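Local coordinates for protein 2-hydroxyisobutyryl-CoA synthetase (Aquincola tertiaricarbonis, PDB 6HDY) that belongs to the ANL superfamily of AMP-binding enzymes, two-domain proteins in which a smaller C-terminal domain closes over the ligand site of a larger N-terminal one, at residues L244-S250 with A270-G276; D164-A170 with M213-Y219; T221-H227 with R462-A467. One frame throughout, in Å; residues are numbered along the deposited sequence.

Contact 1. Residues L244-S250 with A270-G276; sequences LKCLFFS and AKVYDCG. With 8LQ ([[(2~{R},3~{S},4~{R},5~{R})-5-(6-aminopurin-9-yl)-3,4-bis(oxidanyl)oxolan-2-yl]methoxy-oxidanyl-phosphoryl] (3~{S})-3-oxidanylbutanoate), chain C; 3HL ((3S)-3-hydroxybutanoic acid), chain B.
Five backbone hydrogen bonds zip the two segments together in parallel. K271 N donates to K245 O (3.0 Å), L247 N to K271 O (3.0 Å), Y273 N to L247 O (2.9 Å), F249 N to Y273 O (3.0 Å) and C275 N to F249 O (3.0 Å). The paired residues are C246 with K271, L247 with V272, F248 with Y273 and F249 with D274, in extended strands whose axes approach to 4.7 Å at 19°. A water bridges K245 O (3.2 Å) and Y273 OH (3.0 Å). Beyond the ladder, 8LQ N6 donates to D274 OD1 (3.1 Å) and C275 O (2.8 Å); D274 OD2 is held by S256. S250 OG lies 2.8 Å from 8LQ OAE and 2.6 Å from OA of 3HL, ligands whose modelled positions overlap, and is also hydrogen-bonded to Y219 OH. G276 follows with positive phi (111°); a CB there would sit 2.6 Å from S250 CB, so a residue without one fits. On the face bearing C246, F248 and Y273, C246 CB meets Y273 CE2 (3.5 Å), its sulfur at the ring edge, and C275 SG lies at the edge of the F248 ring (4.1 Å from CD2). On the opposite face L247, F249 and V272 are apolar and pack under helix 258-268, D274 being the polar exception: F249 (chi1 m) brings CE2 to V272 CG1 at 3.6 Å, while compact A270 puts CB 3.7 Å from L247 CD1. This is a beta-alpha-beta unit of a parallel sheet whose C-terminal strand ends open into the adenine and acyl pockets, as expected for an AMP-binding enzyme.

Contact 2. Residues D164-A170 with M213-Y219; sequences DLVCVAA and MKPAAFY
Two neighbouring parallel strands, both in the interior of the five-stranded sheet of the N-terminal domain, make this buried contact. Their axes come within 4.6 Å at 17°, and V166 pairs with A217, C167 with F218 and V168 with Y219. C167 N donates to A217 O, Y219 N to C167 O and A169 N to Y219 O, each at 2.8 Å. At the start of the ladder L165 O takes A217 N at 3.2 Å and, weakly, A216 N at 3.0 Å, because A216 (-78/-28) is not yet extended. Two residues before A216, K214 leaves helix 202-213 with positive phi, turning the chain into the strand through P215. The strands are not consecutive: between them the chain runs through helix 176-187, edge strand 191-193 and helix 202-213, and these two helices cover opposite faces, giving the layered alpha/beta arrangement of the AMP-binding fold. Under helix 202-213, small side chains leave room for the F218 ring: A169 CB reaches F218 CE2 at 3.6 Å, and C167 SG stands 4.3 Å from F218 CD2. On the other face Y219 (chi1 t) lies along V168 and A170, with CD2 3.8 Å from V168 CG1 and CE2 3.8 Å from A170 CB; its OH is hydrogen-bonded to S250 OG. L165 (chi1 t, chi2 p) presses CD2 against M213 CB (3.5 Å) and P215 CB (3.7 Å), and also packs on V124 of the second subunit.

Contact 3. Residues T221-H227 with R462-A467; sequences TPSYAIH and RTDFKA. With 8LQ ([[(2~{R},3~{S},4~{R},5~{R})-5-(6-aminopurin-9-yl)-3,4-bis(oxidanyl)oxolan-2-yl]methoxy-oxidanyl-phosphoryl] (3~{S})-3-oxidanylbutanoate), chain C.
The Y224 ring lies flat against D464, whose CB sits 3.6 Å from the ring centroid in a CH-pi contact; D464 CA is 3.3 Å from Y224 CD1. One turn on, H227 repeats this with R462, whose CB is 3.7 Å from the imidazole centroid. T221, the N-cap of helix 222-234, works twice with chi1 p: OG1 accepts from Y224 N (3.1 Å) and donates to F465 O (2.7 Å), as a hydroxyl can. A water accepts from T221 N (3.0 Å) and donates to D464 O (2.8 Å). The 462-467 loop is shaped by an ST turn, F465 N to T463 OG1 (2.9 Å), and extends K466 (chi2 to chi4 t) to the ligand, NZ donating to 8LQ OAH (2.8 Å) and 8LQ OAC (3.0 Å). R462 forms salt bridges with E230 and E418 and hydrogen-bonds I460 O. A helix start of one domain thus grips a C-terminal-domain loop mainly through polar groups, water and ring faces, chemistry consistent with the movable domain interface known in the ANL superfamily.

Contacts 1 and 2 are two pairings of one parallel sheet, their centres about 10 Å apart; between them strand 217-220 pairs with 246-249, as in F248 N to F218 O (2.8 Å), and S250 OG to Y219 OH (2.6 Å) ties both to the acyl end of the ligand site. Contact 3, its centre about 13 Å from that of contact 1, brings the C-terminal domain to the helix packed on the face bearing F249: A225 CB meets F249 CZ at 3.4 Å, while Y224 CD2 comes within 3.3 Å of A169 O in contact 2. 8LQ is therefore held from two domains, at its adenine by contact 1, with S250 OG also close to the acyl hydroxyl, and at its phosphate and acyl carbonyl by K466 of contact 3.

Contact 1. Residues L244-S250 with A270-G276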
loop_
_atom_site.group_PDB
_atom_site.type_symbol
_atom_site.label_atom_id
_atom_site.label_comp_id
_atom_site.label_asym_id
_atom_site.label_seq_id
_atom_site.Cartn_x
_atom_site.Cartn_y
_atom_site.Cartn_z
ATOM N N LEU A 244 1.734 -21.918 -5.849
ATOM C CA LEU A 244 2.875 -21.395 -5.096
ATOM C C LEU A 244 4.039 -22.331 -5.033
ATOM O O LEU A 244 3.870 -23.517 -4.715
ATOM C CB LEU A 244 2.474 -20.952 -3.668
ATOM C CG LEU A 244 1.569 -19.722 -3.563
ATOM C CD1 LEU A 244 0.739 -19.772 -2.307
ATOM C CD2 LEU A 244 2.376 -18.404 -3.668
ATOM N N LYS A 245 5.234 -21.807 -5.337
ATOM C CA LYS A 245 6.465 -22.596 -5.216
ATOM C C LYS A 245 7.051 -22.237 -3.852
ATOM O O LYS A 245 7.728 -23.051 -3.211
ATOM C CB LYS A 245 7.467 -22.284 -6.343
ATOM C CG LYS A 245 6.929 -22.527 -7.775
ATOM C CD LYS A 245 6.714 -24.021 -8.123
ATOM C CE LYS A 245 5.955 -24.232 -9.419
ATOM N NZ LYS A 245 4.482 -24.077 -9.255
ATOM N N CYS A 246 6.775 -21.005 -3.404
ATOM C CA CYS A 246 7.267 -20.551 -2.120
ATOM C C CYS A 246 6.477 -19.398 -1.543
ATOM O O CYS A 246 5.725 -18.712 -2.239
ATOM C CB CYS A 246 8.762 -20.234 -2.170
ATOM S SG CYS A 246 9.153 -18.543 -2.678
ATOM N N LEU A 247 6.654 -19.235 -0.230
ATOM C CA LEU A 247 6.122 -18.177 0.610
ATOM C C LEU A 247 7.337 -17.733 1.422
ATOM O O LEU A 247 8.065 -18.585 1.924
ATOM C CB LEU A 247 5.008 -18.695 1.543
ATOM C CG LEU A 247 3.769 -19.289 0.873
ATOM C CD1 LEU A 247 3.870 -20.818 0.824
ATOM C CD2 LEU A 247 2.494 -18.877 1.618
ATOM N N PHE A 248 7.603 -16.428 1.481
ATOM C CA PHE A 248 8.747 -15.901 2.224
ATOM C C PHE A 248 8.261 -14.848 3.181
ATOM O O PHE A 248 7.442 -14.025 2.813
ATOM C CB PHE A 248 9.907 -15.463 1.322
ATOM C CG PHE A 248 9.739 -14.213 0.483
ATOM C CD1 PHE A 248 8.978 -14.236 -0.682
ATOM C CD2 PHE A 248 10.469 -13.058 0.773
ATOM C CE1 PHE A 248 8.877 -13.095 -1.490
ATOM C CE2 PHE A 248 10.371 -11.922 -0.038
ATOM C CZ PHE A 248 9.554 -11.940 -1.145
ATOM N N PHE A 249 8.655 -14.961 4.434
ATOM C CA PHE A 249 8.091 -14.142 5.500
ATOM C C PHE A 249 9.108 -13.403 6.328
ATOM O O PHE A 249 10.227 -13.887 6.561
ATOM C CB PHE A 249 7.262 -15.046 6.482
ATOM C CG PHE A 249 6.257 -16.029 5.902
ATOM C CD1 PHE A 249 5.149 -15.581 5.182
ATOM C CD2 PHE A 249 6.379 -17.403 6.140
ATOM C CE1 PHE A 249 4.214 -16.487 4.674
ATOM C CE2 PHE A 249 5.440 -18.308 5.626
ATOM C CZ PHE A 249 4.356 -17.845 4.916
ATOM N N SER A 250 8.649 -12.278 6.872
ATOM C CA SER A 250 9.376 -11.448 7.828
ATOM C C SER A 250 8.359 -10.788 8.757
ATOM O O SER A 250 7.153 -10.826 8.483
ATOM C CB SER A 250 10.231 -10.411 7.103
ATOM O OG SER A 250 9.434 -9.328 6.673
ATOM N N ALA A 270 4.012 -25.819 -0.707
ATOM C CA ALA A 270 5.113 -24.976 -1.178
ATOM C C ALA A 270 6.202 -24.894 -0.123
ATOM O O ALA A 270 6.002 -25.402 0.977
ATOM C CB ALA A 270 4.579 -23.575 -1.496
ATOM N N LYS A 271 7.357 -24.287 -0.453
ATOM C CA LYS A 271 8.465 -24.091 0.491
ATOM C C LYS A 271 8.276 -22.776 1.232
ATOM O O LYS A 271 7.726 -21.834 0.670
ATOM C CB LYS A 271 9.822 -24.086 -0.229
ATOM C CG LYS A 271 10.315 -25.486 -0.570
ATOM C CD LYS A 271 11.707 -25.481 -1.171
ATOM C CE LYS A 271 12.805 -25.610 -0.148
ATOM N NZ LYS A 271 13.994 -26.270 -0.735
ATOM N N VAL A 272 8.728 -22.721 2.497
ATOM C CA VAL A 272 8.645 -21.525 3.323
ATOM C C VAL A 272 10.059 -21.000 3.552
ATOM O O VAL A 272 10.960 -21.781 3.817
ATOM C CB VAL A 272 7.859 -21.775 4.647
ATOM C CG1 VAL A 272 8.156 -20.693 5.690
ATOM C CG2 VAL A 272 6.357 -21.857 4.384
ATOM N N TYR A 273 10.261 -19.679 3.404
ATOM C CA TYR A 273 11.557 -19.061 3.665
ATOM C C TYR A 273 11.436 -18.028 4.735
ATOM O O TYR A 273 10.448 -17.301 4.763
ATOM C CB TYR A 273 12.167 -18.461 2.398
ATOM C CG TYR A 273 12.443 -19.519 1.360
ATOM C CD1 TYR A 273 13.310 -20.579 1.632
ATOM C CD2 TYR A 273 11.753 -19.536 0.154
ATOM C CE1 TYR A 273 13.539 -21.583 0.697
ATOM C CE2 TYR A 273 11.998 -20.518 -0.804
ATOM C CZ TYR A 273 12.901 -21.532 -0.533
ATOM O OH TYR A 273 13.120 -22.522 -1.453
ATOM N N ASP A 274 12.433 -17.981 5.626
ATOM C CA ASP A 274 12.522 -17.016 6.710
ATOM C C ASP A 274 13.484 -15.894 6.283
ATOM O O ASP A 274 14.526 -16.168 5.677
ATOM C CB ASP A 274 13.017 -17.701 7.997
ATOM C CG ASP A 274 12.829 -16.946 9.314
ATOM O OD1 ASP A 274 11.947 -16.059 9.383
ATOM O OD2 ASP A 274 13.499 -17.308 10.303
ATOM N N CYS A 275 13.086 -14.634 6.548
ATOM C CA CYS A 275 13.902 -13.437 6.322
ATOM C C CYS A 275 13.481 -12.346 7.305
ATOM O O CYS A 275 12.441 -12.472 7.944
ATOM C CB CYS A 275 13.874 -12.948 4.865
ATOM S SG CYS A 275 12.296 -12.242 4.323
ATOM N N GLY A 276 14.283 -11.290 7.405
ATOM C CA GLY A 276 13.915 -10.133 8.189
ATOM C C GLY A 276 14.672 -9.858 9.460
ATOM O O GLY A 276 14.683 -10.674 10.376
HETATM N N9 8LQ C . 11.120 -9.946 13.483
HETATM C C8 8LQ C . 11.165 -9.480 12.224
HETATM N N7 8LQ C . 11.449 -10.487 11.406
HETATM C C5 8LQ C . 11.608 -11.589 12.158
HETATM C C6 8LQ C . 11.848 -12.886 11.866
HETATM N N6 8LQ C . 12.037 -13.221 10.599
HETATM N N1 8LQ C . 11.935 -13.827 12.825
HETATM C C2 8LQ C . 11.738 -13.490 14.166
HETATM N N3 8LQ C . 11.420 -12.167 14.438
HETATM C C4 8LQ C . 11.394 -11.247 13.445
HETATM C CAA 8LQ C . 10.390 -4.729 8.082
HETATM C CAZ 8LQ C . 10.567 -6.251 8.324
HETATM O OAE 8LQ C . 9.320 -6.915 8.138
HETATM C CAL 8LQ C . 11.084 -6.567 9.741
HETATM C CAS 8LQ C . 10.164 -5.954 10.805
HETATM O OAC 8LQ C . 9.103 -6.502 11.089
HETATM O OAQ 8LQ C . 10.584 -4.742 11.321
HETATM P PBC 8LQ C . 9.941 -4.083 12.629
HETATM O OAH 8LQ C . 8.438 -3.772 12.221
HETATM O OAD 8LQ C . 10.665 -2.888 13.099
HETATM O "O5'" 8LQ C . 10.020 -5.223 13.719
HETATM C "C5'" 8LQ C . 11.302 -5.807 13.944
HETATM C "C4'" 8LQ C . 11.185 -6.893 14.982
HETATM O "O4'" 8LQ C . 10.258 -7.909 14.513
HETATM C "C3'" 8LQ C . 12.492 -7.559 15.060
HETATM O "O3'" 8LQ C . 13.365 -6.852 15.986
HETATM C "C2'" 8LQ C . 12.083 -8.941 15.574
HETATM O "O2'" 8LQ C . 11.727 -8.903 17.013
HETATM C "C1'" 8LQ C . 10.840 -9.198 14.753
HETATM C CA 3HL B . 10.308 -5.983 9.846
HETATM C CB 3HL B . 10.596 -4.615 9.188
HETATM O OG1 3HL B . 11.412 -4.707 8.025
HETATM C CG2 3HL B . 9.334 -3.922 8.771
HETATM C C 3HL B . 10.953 -7.066 9.017
HETATM O OA 3HL B . 10.530 -7.285 7.890
HETATM O OB 3HL B . 12.098 -7.589 9.526
HETATM O O HOH W 1 10.934 -22.635 -3.445
#

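Contact 2. Residues D164-A170 with M213-Y219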
loop_
_atom_site.group_PDB
_atom_site.type_symbol
_atom_site.label_atom_id
_atom_site.label_comp_id
_atom_site.label_asym_id
_atom_site.label_seq_id
_atom_site.Cartn_x
_atom_site.Cartn_y
_atom_site.Cartn_z
ATOM N N ASP A 164 8.287 -14.299 -12.697
ATOM C CA ASP A 164 7.457 -14.933 -11.667
ATOM C C ASP A 164 6.496 -13.906 -11.073
ATOM O O ASP A 164 6.883 -12.767 -10.808
ATOM C CB ASP A 164 8.314 -15.459 -10.525
ATOM C CG ASP A 164 8.995 -16.791 -10.760
ATOM O OD1 ASP A 164 8.608 -17.507 -11.733
ATOM O OD2 ASP A 164 9.854 -17.162 -9.931
ATOM N N LEU A 165 5.250 -14.318 -10.850
ATOM C CA LEU A 165 4.244 -13.481 -10.229
ATOM C C LEU A 165 4.488 -13.529 -8.702
ATOM O O LEU A 165 4.442 -14.610 -8.092
ATOM C CB LEU A 165 2.829 -13.944 -10.595
ATOM C CG LEU A 165 1.706 -13.055 -10.016
ATOM C CD1 LEU A 165 1.549 -11.826 -10.812
ATOM C CD2 LEU A 165 0.388 -13.774 -10.024
ATOM N N VAL A 166 4.794 -12.354 -8.104
ATOM C CA VAL A 166 5.093 -12.252 -6.676
ATOM C C VAL A 166 3.969 -11.516 -5.983
ATOM O O VAL A 166 3.778 -10.325 -6.233
ATOM C CB VAL A 166 6.468 -11.582 -6.401
ATOM C CG1 VAL A 166 6.746 -11.493 -4.892
ATOM C CG2 VAL A 166 7.593 -12.322 -7.114
ATOM N N CYS A 167 3.226 -12.218 -5.113
ATOM C CA CYS A 167 2.170 -11.574 -4.362
ATOM C C CYS A 167 2.730 -10.965 -3.092
ATOM O O CYS A 167 3.176 -11.705 -2.218
ATOM C CB CYS A 167 1.028 -12.534 -4.055
ATOM S SG CYS A 167 -0.372 -11.746 -3.222
ATOM N N VAL A 168 2.700 -9.617 -2.975
ATOM C CA VAL A 168 3.138 -8.913 -1.751
ATOM C C VAL A 168 1.879 -8.599 -0.953
ATOM O O VAL A 168 1.127 -7.683 -1.282
ATOM C CB VAL A 168 4.047 -7.673 -2.028
ATOM C CG1 VAL A 168 4.528 -7.046 -0.720
ATOM C CG2 VAL A 168 5.248 -8.084 -2.873
ATOM N N ALA A 169 1.613 -9.429 0.056
ATOM C CA ALA A 169 0.409 -9.329 0.869
ATOM C C ALA A 169 0.680 -8.929 2.329
ATOM O O ALA A 169 0.376 -9.667 3.266
ATOM C CB ALA A 169 -0.389 -10.630 0.775
ATOM N N ALA A 170 1.279 -7.757 2.504
ATOM C CA ALA A 170 1.510 -7.095 3.793
ATOM C C ALA A 170 1.066 -5.652 3.553
ATOM O O ALA A 170 1.028 -5.219 2.395
ATOM C CB ALA A 170 2.978 -7.170 4.196
ATOM N N MET A 213 -4.837 -16.024 -10.504
ATOM C CA MET A 213 -3.481 -15.635 -10.926
ATOM C C MET A 213 -2.429 -16.716 -10.779
ATOM O O MET A 213 -1.488 -16.730 -11.560
ATOM C CB MET A 213 -3.011 -14.354 -10.194
ATOM C CG MET A 213 -3.791 -13.097 -10.529
ATOM S SD MET A 213 -3.615 -12.519 -12.243
ATOM C CE MET A 213 -5.279 -12.181 -12.547
ATOM N N LYS A 214 -2.552 -17.592 -9.762
ATOM C CA LYS A 214 -1.607 -18.693 -9.479
ATOM C C LYS A 214 -0.126 -18.185 -9.355
ATOM O O LYS A 214 0.719 -18.519 -10.186
ATOM C CB LYS A 214 -1.763 -19.877 -10.473
ATOM C CG LYS A 214 -3.210 -20.359 -10.624
ATOM C CD LYS A 214 -3.390 -21.815 -10.260
ATOM C CE LYS A 214 -4.738 -22.356 -10.687
ATOM N NZ LYS A 214 -5.764 -22.243 -9.611
ATOM N N PRO A 215 0.199 -17.382 -8.302
ATOM C CA PRO A 215 1.566 -16.844 -8.176
ATOM C C PRO A 215 2.643 -17.847 -7.819
ATOM O O PRO A 215 2.385 -18.823 -7.102
ATOM C CB PRO A 215 1.422 -15.806 -7.060
ATOM C CG PRO A 215 0.332 -16.345 -6.213
ATOM C CD PRO A 215 -0.663 -16.866 -7.216
ATOM N N ALA A 216 3.866 -17.573 -8.277
ATOM C CA ALA A 216 4.993 -18.432 -7.946
ATOM C C ALA A 216 5.484 -18.147 -6.527
ATOM O O ALA A 216 6.032 -19.046 -5.893
ATOM C CB ALA A 216 6.122 -18.235 -8.946
ATOM N N ALA A 217 5.296 -16.888 -6.031
ATOM C CA ALA A 217 5.770 -16.500 -4.710
ATOM C C ALA A 217 4.802 -15.610 -3.937
ATOM O O ALA A 217 4.013 -14.870 -4.524
ATOM C CB ALA A 217 7.151 -15.861 -4.799
ATOM N N PHE A 218 4.836 -15.739 -2.602
ATOM C CA PHE A 218 3.979 -14.986 -1.680
ATOM C C PHE A 218 4.822 -14.384 -0.603
ATOM O O PHE A 218 5.648 -15.087 -0.032
ATOM C CB PHE A 218 2.940 -15.908 -1.012
ATOM C CG PHE A 218 2.032 -15.248 0.008
ATOM C CD1 PHE A 218 2.414 -15.142 1.342
ATOM C CD2 PHE A 218 0.782 -14.769 -0.361
ATOM C CE1 PHE A 218 1.578 -14.544 2.273
ATOM C CE2 PHE A 218 -0.064 -14.193 0.579
ATOM C CZ PHE A 218 0.343 -14.074 1.886
ATOM N N TYR A 219 4.560 -13.107 -0.264
ATOM C CA TYR A 219 5.209 -12.431 0.847
ATOM C C TYR A 219 4.179 -11.906 1.839
ATOM O O TYR A 219 3.189 -11.281 1.438
ATOM C CB TYR A 219 6.131 -11.265 0.375
ATOM C CG TYR A 219 6.643 -10.427 1.535
ATOM C CD1 TYR A 219 7.784 -10.800 2.243
ATOM C CD2 TYR A 219 5.941 -9.309 1.977
ATOM C CE1 TYR A 219 8.237 -10.054 3.333
ATOM C CE2 TYR A 219 6.368 -8.572 3.081
ATOM C CZ TYR A 219 7.519 -8.944 3.751
ATOM O OH TYR A 219 7.894 -8.237 4.860
#

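Contact 3. Residues T221-H227 with R462-A467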
loop_
_atom_site.group_PDB
_atom_site.type_symbol
_atom_site.label_atom_id
_atom_site.label_comp_id
_atom_site.label_asym_id
_atom_site.label_seq_id
_atom_site.Cartn_x
_atom_site.Cartn_y
_atom_site.Cartn_z
ATOM N N THR A 221 3.408 -11.994 6.593
ATOM C CA THR A 221 3.779 -12.535 7.915
ATOM C C THR A 221 3.403 -14.010 7.983
ATOM O O THR A 221 2.428 -14.409 7.322
ATOM C CB THR A 221 3.133 -11.775 9.101
ATOM O OG1 THR A 221 1.705 -11.916 9.063
ATOM C CG2 THR A 221 3.579 -10.292 9.200
ATOM N N PRO A 222 4.135 -14.842 8.778
ATOM C CA PRO A 222 3.735 -16.260 8.914
ATOM C C PRO A 222 2.308 -16.415 9.436
ATOM O O PRO A 222 1.632 -17.353 9.038
ATOM C CB PRO A 222 4.774 -16.843 9.880
ATOM C CG PRO A 222 5.902 -15.853 9.907
ATOM C CD PRO A 222 5.294 -14.524 9.638
ATOM N N SER A 223 1.842 -15.466 10.295
ATOM C CA SER A 223 0.481 -15.404 10.857
ATOM C C SER A 223 -0.544 -15.227 9.748
ATOM O O SER A 223 -1.560 -15.917 9.756
ATOM C CB SER A 223 0.339 -14.235 11.829
ATOM O OG SER A 223 1.050 -14.497 13.019
ATOM N N TYR A 224 -0.293 -14.285 8.823
ATOM C CA TYR A 224 -1.207 -14.042 7.713
ATOM C C TYR A 224 -1.388 -15.255 6.819
ATOM O O TYR A 224 -2.525 -15.565 6.468
ATOM C CB TYR A 224 -0.836 -12.809 6.882
ATOM C CG TYR A 224 -1.952 -12.425 5.934
ATOM C CD1 TYR A 224 -3.290 -12.567 6.305
ATOM C CD2 TYR A 224 -1.679 -11.897 4.683
ATOM C CE1 TYR A 224 -4.321 -12.182 5.454
ATOM C CE2 TYR A 224 -2.707 -11.535 3.811
ATOM C CZ TYR A 224 -4.025 -11.676 4.204
ATOM O OH TYR A 224 -5.046 -11.309 3.367
ATOM N N ALA A 225 -0.292 -15.939 6.455
ATOM C CA ALA A 225 -0.365 -17.161 5.655
ATOM C C ALA A 225 -1.334 -18.211 6.310
ATOM O O ALA A 225 -2.185 -18.769 5.622
ATOM C CB ALA A 225 1.021 -17.743 5.502
ATOM N N ILE A 226 -1.256 -18.399 7.638
ATOM C CA ILE A 226 -2.144 -19.309 8.359
ATOM C C ILE A 226 -3.593 -18.824 8.242
ATOM O O ILE A 226 -4.466 -19.626 7.886
ATOM C CB ILE A 226 -1.699 -19.580 9.840
ATOM C CG1 ILE A 226 -0.468 -20.512 9.878
ATOM C CG2 ILE A 226 -2.838 -20.219 10.682
ATOM C CD1 ILE A 226 0.560 -20.089 10.856
ATOM N N HIS A 227 -3.842 -17.519 8.513
ATOM C CA HIS A 227 -5.189 -16.945 8.458
ATOM C C HIS A 227 -5.818 -17.062 7.071
ATOM O O HIS A 227 -7.000 -17.402 6.951
ATOM C CB HIS A 227 -5.212 -15.505 8.984
ATOM C CG HIS A 227 -6.526 -14.800 8.793
ATOM N ND1 HIS A 227 -7.724 -15.380 9.185
ATOM C CD2 HIS A 227 -6.785 -13.578 8.262
ATOM C CE1 HIS A 227 -8.665 -14.497 8.892
ATOM N NE2 HIS A 227 -8.155 -13.403 8.324
ATOM N N ARG A 462 -7.836 -13.474 14.414
ATOM C CA ARG A 462 -6.704 -13.771 13.535
ATOM C C ARG A 462 -6.174 -12.386 13.059
ATOM O O ARG A 462 -6.827 -11.359 13.305
ATOM C CB ARG A 462 -7.146 -14.628 12.314
ATOM C CG ARG A 462 -7.938 -15.938 12.594
ATOM C CD ARG A 462 -7.360 -16.795 13.691
ATOM N NE ARG A 462 -7.682 -18.217 13.575
ATOM C CZ ARG A 462 -8.381 -18.918 14.468
ATOM N NH1 ARG A 462 -8.903 -18.320 15.536
ATOM N NH2 ARG A 462 -8.572 -20.218 14.298
ATOM N N THR A 463 -5.003 -12.355 12.397
ATOM C CA THR A 463 -4.391 -11.119 11.876
ATOM C C THR A 463 -3.677 -11.326 10.535
ATOM O O THR A 463 -3.165 -12.422 10.267
ATOM C CB THR A 463 -3.438 -10.442 12.918
ATOM O OG1 THR A 463 -2.936 -9.208 12.371
ATOM C CG2 THR A 463 -2.257 -11.332 13.329
ATOM N N ASP A 464 -3.600 -10.233 9.739
ATOM C CA ASP A 464 -2.860 -10.144 8.486
ATOM C C ASP A 464 -1.489 -9.480 8.713
ATOM O O ASP A 464 -0.739 -9.257 7.754
ATOM C CB ASP A 464 -3.657 -9.406 7.397
ATOM C CG ASP A 464 -4.172 -8.027 7.725
ATOM O OD1 ASP A 464 -3.641 -7.396 8.676
ATOM O OD2 ASP A 464 -5.105 -7.573 7.039
ATOM N N PHE A 465 -1.182 -9.166 10.004
ATOM C CA PHE A 465 0.050 -8.546 10.482
ATOM C C PHE A 465 0.753 -9.450 11.521
ATOM O O PHE A 465 0.840 -10.655 11.284
ATOM C CB PHE A 465 -0.199 -7.108 10.995
ATOM C CG PHE A 465 1.043 -6.236 11.072
ATOM C CD1 PHE A 465 1.925 -6.154 9.999
ATOM C CD2 PHE A 465 1.325 -5.496 12.216
ATOM C CE1 PHE A 465 3.069 -5.353 10.070
ATOM C CE2 PHE A 465 2.491 -4.722 12.303
ATOM C CZ PHE A 465 3.341 -4.636 11.218
ATOM N N LYS A 466 1.285 -8.884 12.622
ATOM C CA LYS A 466 2.017 -9.633 13.634
ATOM C C LYS A 466 1.090 -10.116 14.738
ATOM O O LYS A 466 0.292 -9.341 15.270
ATOM C CB LYS A 466 3.154 -8.780 14.234
ATOM C CG LYS A 466 4.069 -8.141 13.194
ATOM C CD LYS A 466 5.116 -7.219 13.835
ATOM C CE LYS A 466 5.984 -6.564 12.765
ATOM N NZ LYS A 466 7.211 -5.959 13.350
ATOM N N ALA A 467 1.207 -11.388 15.092
ATOM C CA ALA A 467 0.396 -11.982 16.147
ATOM C C ALA A 467 0.835 -11.489 17.552
ATOM O O ALA A 467 1.994 -11.661 17.942
ATOM C CB ALA A 467 0.465 -13.500 16.062
HETATM N N9 8LQ C . 11.120 -9.946 13.483
HETATM C C8 8LQ C . 11.165 -9.480 12.224
HETATM N N7 8LQ C . 11.449 -10.487 11.406
HETATM C C5 8LQ C . 11.608 -11.589 12.158
HETATM C C6 8LQ C . 11.848 -12.886 11.866
HETATM N N6 8LQ C . 12.037 -13.221 10.599
HETATM N N1 8LQ C . 11.935 -13.827 12.825
HETATM C C2 8LQ C . 11.738 -13.490 14.166
HETATM N N3 8LQ C . 11.420 -12.167 14.438
HETATM C C4 8LQ C . 11.394 -11.247 13.445
HETATM C CAA 8LQ C . 10.390 -4.729 8.082
HETATM C CAZ 8LQ C . 10.567 -6.251 8.324
HETATM O OAE 8LQ C . 9.320 -6.915 8.138
HETATM C CAL 8LQ C . 11.084 -6.567 9.741
HETATM C CAS 8LQ C . 10.164 -5.954 10.805
HETATM O OAC 8LQ C . 9.103 -6.502 11.089
HETATM O OAQ 8LQ C . 10.584 -4.742 11.321
HETATM P PBC 8LQ C . 9.941 -4.083 12.629
HETATM O OAH 8LQ C . 8.438 -3.772 12.221
HETATM O OAD 8LQ C . 10.665 -2.888 13.099
HETATM O "O5'" 8LQ C . 10.020 -5.223 13.719
HETATM C "C5'" 8LQ C . 11.302 -5.807 13.944
HETATM C "C4'" 8LQ C . 11.185 -6.893 14.982
HETATM O "O4'" 8LQ C . 10.258 -7.909 14.513
HETATM C "C3'" 8LQ C . 12.492 -7.559 15.060
HETATM O "O3'" 8LQ C . 13.365 -6.852 15.986
HETATM C "C2'" 8LQ C . 12.083 -8.941 15.574
HETATM O "O2'" 8LQ C . 11.727 -8.903 17.013
HETATM C "C1'" 8LQ C . 10.840 -9.198 14.753
HETATM O O HOH W 2 1.160 -10.111 5.944
HETATM O O HOH W 3 -3.810 -14.800 12.036
#